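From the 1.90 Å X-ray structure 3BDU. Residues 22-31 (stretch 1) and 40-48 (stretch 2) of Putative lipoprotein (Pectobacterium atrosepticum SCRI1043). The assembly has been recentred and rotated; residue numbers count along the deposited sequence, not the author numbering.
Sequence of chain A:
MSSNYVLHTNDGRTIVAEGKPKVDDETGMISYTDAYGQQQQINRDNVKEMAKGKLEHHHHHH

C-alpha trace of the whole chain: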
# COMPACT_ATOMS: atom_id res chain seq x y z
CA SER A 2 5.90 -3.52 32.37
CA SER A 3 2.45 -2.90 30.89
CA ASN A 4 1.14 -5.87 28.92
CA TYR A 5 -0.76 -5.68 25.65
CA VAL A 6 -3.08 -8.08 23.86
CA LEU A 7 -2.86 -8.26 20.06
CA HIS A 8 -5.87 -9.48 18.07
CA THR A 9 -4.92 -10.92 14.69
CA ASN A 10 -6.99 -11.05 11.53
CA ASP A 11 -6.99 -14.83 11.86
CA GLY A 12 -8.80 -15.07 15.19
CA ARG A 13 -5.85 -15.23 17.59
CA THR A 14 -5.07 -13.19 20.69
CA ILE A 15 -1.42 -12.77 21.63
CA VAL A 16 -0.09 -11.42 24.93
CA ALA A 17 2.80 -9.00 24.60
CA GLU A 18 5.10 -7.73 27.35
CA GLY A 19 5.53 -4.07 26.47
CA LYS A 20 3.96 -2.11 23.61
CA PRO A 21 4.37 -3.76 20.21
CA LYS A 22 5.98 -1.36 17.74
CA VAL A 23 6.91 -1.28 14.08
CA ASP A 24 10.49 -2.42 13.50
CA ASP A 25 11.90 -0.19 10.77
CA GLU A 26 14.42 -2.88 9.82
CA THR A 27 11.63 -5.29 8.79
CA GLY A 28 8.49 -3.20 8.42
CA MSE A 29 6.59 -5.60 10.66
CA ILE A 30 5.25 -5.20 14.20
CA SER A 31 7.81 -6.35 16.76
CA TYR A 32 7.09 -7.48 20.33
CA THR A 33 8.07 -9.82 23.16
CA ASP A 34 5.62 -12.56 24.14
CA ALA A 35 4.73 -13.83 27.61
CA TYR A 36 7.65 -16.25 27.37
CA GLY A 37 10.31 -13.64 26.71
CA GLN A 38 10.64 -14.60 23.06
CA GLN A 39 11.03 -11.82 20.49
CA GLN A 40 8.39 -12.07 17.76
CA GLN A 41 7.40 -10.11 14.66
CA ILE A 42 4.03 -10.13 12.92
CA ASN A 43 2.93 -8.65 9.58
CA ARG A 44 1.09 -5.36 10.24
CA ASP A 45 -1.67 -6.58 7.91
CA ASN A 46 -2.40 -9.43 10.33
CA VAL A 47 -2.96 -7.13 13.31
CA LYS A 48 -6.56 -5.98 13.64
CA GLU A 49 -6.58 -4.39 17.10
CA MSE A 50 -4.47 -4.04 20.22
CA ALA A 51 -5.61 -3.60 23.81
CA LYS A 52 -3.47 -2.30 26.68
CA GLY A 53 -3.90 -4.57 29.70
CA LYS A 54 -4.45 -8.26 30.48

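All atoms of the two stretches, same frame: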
# COMPACT_ATOMS: atom_id res chain seq x y z
N LYS A 22 5.66 -2.51 18.58
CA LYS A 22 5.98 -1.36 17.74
C LYS A 22 6.52 -1.81 16.40
O LYS A 22 7.07 -2.92 16.28
CB LYS A 22 7.03 -0.48 18.43
CG LYS A 22 6.60 0.05 19.79
CD LYS A 22 7.74 0.79 20.49
CE LYS A 22 8.56 -0.14 21.37
NZ LYS A 22 7.83 -0.49 22.62
N VAL A 23 6.39 -0.96 15.40
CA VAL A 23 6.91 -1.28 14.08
C VAL A 23 8.43 -1.27 14.14
O VAL A 23 9.03 -0.36 14.72
CB VAL A 23 6.45 -0.28 13.01
CG1 VAL A 23 7.14 -0.58 11.68
CG2 VAL A 23 4.94 -0.36 12.84
N ASP A 24 9.04 -2.30 13.57
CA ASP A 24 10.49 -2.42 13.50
C ASP A 24 10.85 -1.91 12.11
O ASP A 24 10.51 -2.52 11.11
CB ASP A 24 10.88 -3.90 13.64
CG ASP A 24 12.38 -4.13 13.49
OD1 ASP A 24 13.09 -3.24 12.99
OD2 ASP A 24 12.84 -5.22 13.88
N ASP A 25 11.53 -0.77 12.05
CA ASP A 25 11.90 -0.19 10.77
C ASP A 25 12.80 -1.09 9.92
O ASP A 25 12.82 -0.96 8.70
CB ASP A 25 12.55 1.18 10.98
CG ASP A 25 11.53 2.25 11.34
OD1 ASP A 25 10.51 1.92 11.98
OD2 ASP A 25 11.76 3.42 10.99
N GLU A 26 13.54 -1.99 10.56
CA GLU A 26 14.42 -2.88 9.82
C GLU A 26 13.66 -3.97 9.04
O GLU A 26 14.19 -4.54 8.09
CB GLU A 26 15.42 -3.56 10.76
CG GLU A 26 16.25 -2.59 11.61
CD GLU A 26 17.41 -3.28 12.33
OE1 GLU A 26 17.23 -4.42 12.82
OE2 GLU A 26 18.49 -2.67 12.43
N THR A 27 12.42 -4.25 9.45
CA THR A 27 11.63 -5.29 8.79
C THR A 27 10.29 -4.81 8.25
O THR A 27 9.74 -5.42 7.33
CB THR A 27 11.31 -6.44 9.74
OG1 THR A 27 10.48 -5.95 10.80
CG2 THR A 27 12.58 -7.03 10.32
N GLY A 28 9.77 -3.73 8.83
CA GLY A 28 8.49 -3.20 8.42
C GLY A 28 7.32 -3.91 9.09
O GLY A 28 6.16 -3.62 8.81
N MSE A 29 7.63 -4.86 9.96
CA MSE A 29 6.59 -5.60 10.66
C MSE A 29 6.46 -5.12 12.10
O MSE A 29 7.24 -4.29 12.56
CB MSE A 29 6.92 -7.10 10.60
CG MSE A 29 7.06 -7.62 9.16
SE MSE A 29 7.63 -9.48 9.17
CE MSE A 29 9.50 -9.21 9.44
N ILE A 30 5.44 -5.60 12.81
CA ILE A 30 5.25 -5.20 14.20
C ILE A 30 6.05 -6.15 15.08
O ILE A 30 5.87 -7.36 15.02
CB ILE A 30 3.76 -5.26 14.59
CG1 ILE A 30 3.00 -4.19 13.80
CG2 ILE A 30 3.60 -5.05 16.10
CD1 ILE A 30 1.51 -4.24 14.03
N SER A 31 6.93 -5.58 15.89
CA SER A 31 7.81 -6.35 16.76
C SER A 31 7.35 -6.29 18.22
O SER A 31 6.87 -5.26 18.68
CB SER A 31 9.24 -5.80 16.63
OG SER A 31 10.08 -6.23 17.68
N GLN A 40 9.21 -11.69 18.91
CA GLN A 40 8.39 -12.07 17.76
C GLN A 40 8.11 -10.86 16.87
O GLN A 40 8.21 -9.72 17.32
CB GLN A 40 7.05 -12.62 18.26
CG GLN A 40 7.16 -13.66 19.35
CD GLN A 40 7.20 -15.07 18.82
OE1 GLN A 40 7.43 -16.02 19.56
NE2 GLN A 40 6.97 -15.21 17.52
N GLN A 41 7.76 -11.14 15.62
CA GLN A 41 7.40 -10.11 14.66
C GLN A 41 6.17 -10.63 13.93
O GLN A 41 6.06 -11.83 13.68
CB GLN A 41 8.52 -9.86 13.65
CG GLN A 41 9.86 -9.48 14.27
CD GLN A 41 10.39 -8.16 13.74
OE1 GLN A 41 9.80 -7.57 12.83
NE2 GLN A 41 11.51 -7.69 14.29
N ILE A 42 5.25 -9.74 13.61
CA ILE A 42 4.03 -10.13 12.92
C ILE A 42 3.69 -9.09 11.86
O ILE A 42 3.79 -7.89 12.10
CB ILE A 42 2.86 -10.29 13.92
CG1 ILE A 42 1.59 -10.70 13.17
CG2 ILE A 42 2.63 -8.98 14.68
CD1 ILE A 42 0.43 -11.02 14.10
N ASN A 43 3.31 -9.56 10.67
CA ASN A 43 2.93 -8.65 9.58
C ASN A 43 1.84 -7.68 10.06
O ASN A 43 0.83 -8.10 10.62
CB ASN A 43 2.43 -9.47 8.38
CG ASN A 43 2.29 -8.64 7.11
OD1 ASN A 43 1.61 -7.61 7.10
ND2 ASN A 43 2.94 -9.08 6.04
N ARG A 44 2.05 -6.38 9.82
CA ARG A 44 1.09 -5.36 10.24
C ARG A 44 -0.31 -5.64 9.69
O ARG A 44 -1.31 -5.27 10.30
CB ARG A 44 1.53 -3.97 9.74
CG ARG A 44 2.87 -3.49 10.26
CD ARG A 44 3.31 -2.21 9.53
NE ARG A 44 2.30 -1.16 9.64
CZ ARG A 44 2.41 0.05 9.10
NH1 ARG A 44 3.50 0.35 8.39
NH2 ARG A 44 1.45 0.94 9.26
N ASP A 45 -0.37 -6.27 8.52
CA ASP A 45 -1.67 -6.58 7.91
C ASP A 45 -2.44 -7.66 8.67
O ASP A 45 -3.64 -7.81 8.48
CB ASP A 45 -1.49 -7.00 6.45
CG ASP A 45 -0.92 -5.89 5.60
OD1 ASP A 45 -1.26 -4.72 5.85
OD2 ASP A 45 -0.14 -6.18 4.66
N ASN A 46 -1.75 -8.38 9.55
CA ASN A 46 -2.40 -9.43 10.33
C ASN A 46 -2.77 -8.96 11.73
O ASN A 46 -3.16 -9.77 12.57
CB ASN A 46 -1.51 -10.66 10.43
CG ASN A 46 -2.29 -11.91 10.85
OD1 ASN A 46 -1.70 -12.89 11.31
ND2 ASN A 46 -3.61 -11.88 10.67
N VAL A 47 -2.62 -7.67 12.00
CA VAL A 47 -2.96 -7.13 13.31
C VAL A 47 -4.18 -6.23 13.17
O VAL A 47 -4.12 -5.15 12.58
CB VAL A 47 -1.79 -6.32 13.93
CG1 VAL A 47 -2.20 -5.77 15.29
CG2 VAL A 47 -0.56 -7.21 14.08
N LYS A 48 -5.30 -6.70 13.71
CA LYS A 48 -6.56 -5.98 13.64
C LYS A 48 -6.69 -4.91 14.73
O LYS A 48 -7.01 -3.76 14.44
CB LYS A 48 -7.73 -6.96 13.75
CG LYS A 48 -9.10 -6.33 13.64
CD LYS A 48 -10.19 -7.39 13.68
CE LYS A 48 -11.56 -6.79 13.40
NZ LYS A 48 -12.65 -7.81 13.47
O HOH W 1 4.15 -5.54 8.07
O HOH W 2 5.53 -1.47 7.42
O HOH W 3 10.63 -8.67 18.35

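Residues 22-31 and 40-48 meet as a short antiparallel strand pairing, reinforced on one face by a glutamine that reaches into a polar turn and on the other by aliphatic packing. The example illustrates a general principle: a few backbone bonds set the register, and side chains then extend the contact beyond the strands themselves.

The register rests on Ile30 and Ile42, a hydrogen-bonded antiparallel pair in which Ile30 N donates to Ile42 O (2.9 Å) and Ile42 N donates to Ile30 O (2.8 Å). Next to it, Ser31 and Gln41 form a non-hydrogen-bonded pair, their CA atoms 4.3 Å apart. Here CA-H...O contacts add to the pairing, with Gln41 CA 3.2 Å from Ile30 O and Ser31 CA 3.4 Å from Gln40 O.

As cross-strand partners, Gln41 and Ser31 send their side chains to the same face, opposite to that of their neighbours Ile42 and Ile30, and the Gln41 amide uses both of its polar ends. Gln41 NE2 donates to Asp24 OD2 (2.8 Å), while Gln41 OE1 accepts from Thr27 OG1 (2.7 Å). The Thr27 hydroxyl in turn accepts from the backbone, Met29 N lying 3.2 Å from Thr27 OG1, so the glutamine is tied into the turn's own bonding.

On the face bearing Ile30 and Ile42 the contacts are largely aliphatic. Ile30 CB lies 3.9 Å from Ile42 CG2, and Ile30 CD1 reaches Val47 CG2 at 3.6 Å, bringing the second strand of stretch 2 into the contact. Arg44 adds its aliphatic portion, its CG 3.6 Å from Ile30 CG1, while Val23 CG2 covers one face of its guanidinium.

Water completes the join at Gly28, whose carbonyl oxygen accepts from two waters; one accepts from Arg44 N and the other from Arg44 NH1, linking the turn to both the backbone and side chain of the arginine.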